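Local coordinates for 3-keto-5-aminohexanoate cleavage enzyme (Ralstonia eutropha, PDB 3C6C), which binds a divalent metal ion in a TIM-barrel fold and probably cleaves 3-keto-5-aminohexanoate, at residues His66-Asp71 / Asn101-Leu106. Residues are numbered along the deposited sequence; the frame is centred on the assembly and turned at random.
Sequences HIHVRD and NLTCGL. With NI (nickel (II) ion), chain B.
Thr103 lies against the two histidines that hold the nickel ion. Its CB sits over one face of the His68 ring, 3.7 Å from the ring centroid and 15° off the normal, a CH-pi contact. The CB is offset toward the rim, on the side of NE2. The backbone CA of Thr103 is 3.8 Å from His66 CE1. The chi1 of Thr103 (-173°) sets OG1 opposite the backbone N, and OG1 lies 2.8 Å from water 1, which is bound to nickel. The same oxygen takes a weak hydrogen bond from Gly105 N. Thr103 is thus a second-shell residue that touches both ligand rings and a ligand water.

His66 binds nickel through NE2 and turns ND1 toward Asn101. Its ND1 donates to Asn101 OD1 at 3.3 Å, a weak bond. The oxygen approaches the rim of the ring almost level with it, but the amide is turned 77° from the ring. Asn101 OD1 is held mainly by Ser145 OG of strand 143-147. Asn33 holds His68 ND1, so both ligand rings have a polar partner at the nitrogen away from the metal.

The backbones pair in parallel. Ile67 N donates to Asn101 O at 2.9 Å, and Thr103 N donates to Ile67 O at 3.0 Å. On the sheet face away from His66 and Asn101, Ile67 and Leu102 run alongside each other, with Leu102 CD2 3.7 Å from Ile67 CB. Ile67 also meets Val87 of helix 81-92.

Glu269 and three waters complete the six-coordinate nickel. These are neighbouring parallel strands of a TIM barrel, with the metal site at their C-terminal ends, where such barrels carry their active sites.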
ATOM      1  N   HIS A  66     -17.760  18.914  18.422  1.00 17.52           N
ATOM      2  CA  HIS A  66     -17.482  19.850  17.323  1.00 19.25           C
ATOM      3  C   HIS A  66     -18.758  20.612  16.985  1.00 17.14           C
ATOM      4  O   HIS A  66     -19.797  20.047  16.653  1.00 16.80           O
ATOM      5  CB  HIS A  66     -16.896  19.130  16.109  1.00 17.97           C
ATOM      6  CG  HIS A  66     -16.657  20.021  14.931  1.00 19.73           C
ATOM      7  ND1 HIS A  66     -15.620  20.932  14.870  1.00 20.93           N
ATOM      8  CD2 HIS A  66     -17.371  20.192  13.791  1.00 17.68           C
ATOM      9  CE1 HIS A  66     -15.668  21.570  13.708  1.00 20.90           C
ATOM     10  NE2 HIS A  66     -16.721  21.136  13.036  1.00 19.97           N
ATOM     11  N   ILE A  67     -18.646  21.930  17.112  1.00 16.84           N
ATOM     12  CA  ILE A  67     -19.778  22.852  17.135  1.00 17.62           C
ATOM     13  C   ILE A  67     -19.759  23.888  16.002  1.00 14.66           C
ATOM     14  O   ILE A  67     -18.744  24.547  15.728  1.00 15.06           O
ATOM     15  CB  ILE A  67     -19.771  23.616  18.496  1.00 19.23           C
ATOM     16  CG1 ILE A  67     -20.049  22.660  19.654  1.00 19.52           C
ATOM     17  CG2 ILE A  67     -20.735  24.821  18.487  1.00 17.74           C
ATOM     18  CD1 ILE A  67     -19.519  23.220  20.991  1.00 18.41           C
ATOM     19  N   HIS A  68     -20.889  23.921  15.321  1.00 16.60           N
ATOM     20  CA  HIS A  68     -21.294  25.010  14.425  1.00 16.40           C
ATOM     21  C   HIS A  68     -22.528  25.634  15.046  1.00 16.54           C
ATOM     22  O   HIS A  68     -23.177  25.059  15.915  1.00 16.36           O
ATOM     23  CB  HIS A  68     -21.740  24.508  13.048  1.00 19.29           C
ATOM     24  CG  HIS A  68     -20.636  24.026  12.161  1.00 17.53           C
ATOM     25  ND1 HIS A  68     -20.344  24.617  10.952  1.00 18.56           N
ATOM     26  CD2 HIS A  68     -19.801  22.972  12.281  1.00 19.88           C
ATOM     27  CE1 HIS A  68     -19.343  23.971  10.385  1.00 21.08           C
ATOM     28  NE2 HIS A  68     -18.992  22.969  11.172  1.00 19.75           N
ATOM     29  N   VAL A  69     -22.859  26.810  14.557  1.00 17.19           N
ATOM     30  CA  VAL A  69     -24.137  27.458  14.880  1.00 16.44           C
ATOM     31  C   VAL A  69     -24.921  27.680  13.601  1.00 16.84           C
ATOM     32  O   VAL A  69     -24.358  27.688  12.501  1.00 17.74           O
ATOM     33  CB  VAL A  69     -23.959  28.812  15.656  1.00 16.13           C
ATOM     34  CG1 VAL A  69     -23.364  28.518  17.030  1.00 16.26           C
ATOM     35  CG2 VAL A  69     -23.140  29.832  14.864  1.00 16.49           C
ATOM     36  N   ARG A  70     -26.237  27.773  13.766  1.00 16.76           N
ATOM     37  CA  ARG A  70     -27.166  27.962  12.666  1.00 18.84           C
ATOM     38  C   ARG A  70     -28.037  29.184  12.921  1.00 18.37           C
ATOM     39  O   ARG A  70     -28.270  29.589  14.070  1.00 19.48           O
ATOM     40  CB  ARG A  70     -28.053  26.713  12.507  1.00 18.60           C
ATOM     41  CG  ARG A  70     -27.337  25.491  11.951  1.00 17.90           C
ATOM     42  CD  ARG A  70     -28.270  24.263  11.876  1.00 18.61           C
ATOM     43  NE  ARG A  70     -27.550  23.112  11.339  1.00 16.21           N
ATOM     44  CZ  ARG A  70     -27.485  22.785  10.052  1.00 17.20           C
ATOM     45  NH1 ARG A  70     -28.093  23.534   9.127  1.00 18.60           N
ATOM     46  NH2 ARG A  70     -26.788  21.721   9.674  1.00 15.84           N
ATOM     47  N   ASP A  71     -28.512  29.786  11.848  1.00 19.08           N
ATOM     48  CA  ASP A  71     -29.483  30.879  12.004  1.00 20.24           C
ATOM     49  C   ASP A  71     -30.708  30.327  12.716  1.00 26.82           C
ATOM     50  O   ASP A  71     -31.366  29.450  12.164  1.00 25.68           O
ATOM     51  CB  ASP A  71     -29.892  31.440  10.645  1.00 23.36           C
ATOM     52  CG  ASP A  71     -30.929  32.559  10.761  1.00 23.28           C
ATOM     53  OD1 ASP A  71     -31.897  32.450  11.549  1.00 28.83           O
ATOM     54  OD2 ASP A  71     -30.743  33.556  10.056  1.00 33.82           O
ATOM     55  N   ASN A 101     -14.682  21.965  20.586  1.00 17.30           N
ATOM     56  CA  ASN A 101     -14.014  22.199  19.286  1.00 15.94           C
ATOM     57  C   ASN A 101     -14.954  23.042  18.416  1.00 17.00           C
ATOM     58  O   ASN A 101     -15.968  22.568  17.889  1.00 17.01           O
ATOM     59  CB  ASN A 101     -13.637  20.845  18.646  1.00 15.25           C
ATOM     60  CG  ASN A 101     -13.076  20.969  17.213  1.00 18.21           C
ATOM     61  OD1 ASN A 101     -13.075  22.036  16.615  1.00 20.85           O
ATOM     62  ND2 ASN A 101     -12.627  19.839  16.652  1.00 17.57           N
ATOM     63  N   LEU A 102     -14.650  24.324  18.330  1.00 16.63           N
ATOM     64  CA  LEU A 102     -15.468  25.225  17.525  1.00 17.70           C
ATOM     65  C   LEU A 102     -14.963  25.287  16.098  1.00 17.42           C
ATOM     66  O   LEU A 102     -13.766  25.361  15.837  1.00 18.31           O
ATOM     67  CB  LEU A 102     -15.495  26.652  18.096  1.00 13.95           C
ATOM     68  CG  LEU A 102     -16.067  26.850  19.500  1.00 15.97           C
ATOM     69  CD1 LEU A 102     -16.153  28.370  19.819  1.00 17.51           C
ATOM     70  CD2 LEU A 102     -17.364  26.071  19.748  1.00 21.15           C
ATOM     71  N   THR A 103     -15.910  25.241  15.165  1.00 17.86           N
ATOM     72  CA  THR A 103     -15.553  25.410  13.770  1.00 17.83           C
ATOM     73  C   THR A 103     -14.919  26.790  13.563  1.00 21.51           C
ATOM     74  O   THR A 103     -15.364  27.808  14.105  1.00 19.34           O
ATOM     75  CB  THR A 103     -16.752  25.244  12.802  1.00 18.41           C
ATOM     76  OG1 THR A 103     -16.256  25.277  11.453  1.00 20.57           O
ATOM     77  CG2 THR A 103     -17.792  26.373  13.007  1.00 17.64           C
ATOM     78  N   CYS A 104     -13.869  26.783  12.763  1.00 20.15           N
ATOM     79  CA  CYS A 104     -13.286  28.019  12.266  1.00 25.15           C
ATOM     80  C   CYS A 104     -12.997  27.894  10.780  1.00 28.79           C
ATOM     81  O   CYS A 104     -12.059  28.505  10.266  1.00 30.39           O
ATOM     82  CB  CYS A 104     -12.034  28.371  13.056  1.00 22.94           C
ATOM     83  SG  CYS A 104     -11.677  30.148  13.031  1.00 27.39           S
ATOM     84  N   GLY A 105     -13.808  27.058  10.133  1.00 28.87           N
ATOM     85  CA  GLY A 105     -13.764  26.827   8.678  1.00 30.93           C
ATOM     86  C   GLY A 105     -14.455  27.935   7.902  1.00 33.92           C
ATOM     87  O   GLY A 105     -14.342  28.086   6.681  1.00 35.38           O
ATOM     88  N   LEU A 106     -15.162  28.722   8.679  1.00 34.78           N
ATOM     89  CA  LEU A 106     -15.951  29.891   8.201  1.00 35.74           C
ATOM     90  C   LEU A 106     -15.128  30.996   7.539  1.00 34.78           C
ATOM     91  O   LEU A 106     -13.946  31.161   7.810  1.00 37.41           O
ATOM     92  CB  LEU A 106     -16.741  30.482   9.379  1.00 36.80           C
ATOM     93  CG  LEU A 106     -15.931  30.870  10.648  1.00 41.36           C
ATOM     94  CD1 LEU A 106     -15.523  32.351  10.679  1.00 36.41           C
ATOM     95  CD2 LEU A 106     -16.722  30.481  11.911  1.00 45.13           C
TER
HETATM   96 NI    NI B 298     -17.344  21.350  10.875  0.70 21.29          NI
HETATM   97  O   HOH W   1     -15.770  22.705  10.565  1.00 24.14           O
HETATM   98  O   HOH W   2     -17.689  21.622   8.731  1.00 33.59           O
HETATM   99  O   HOH W   3     -15.604  19.908  10.078  1.00 24.33           O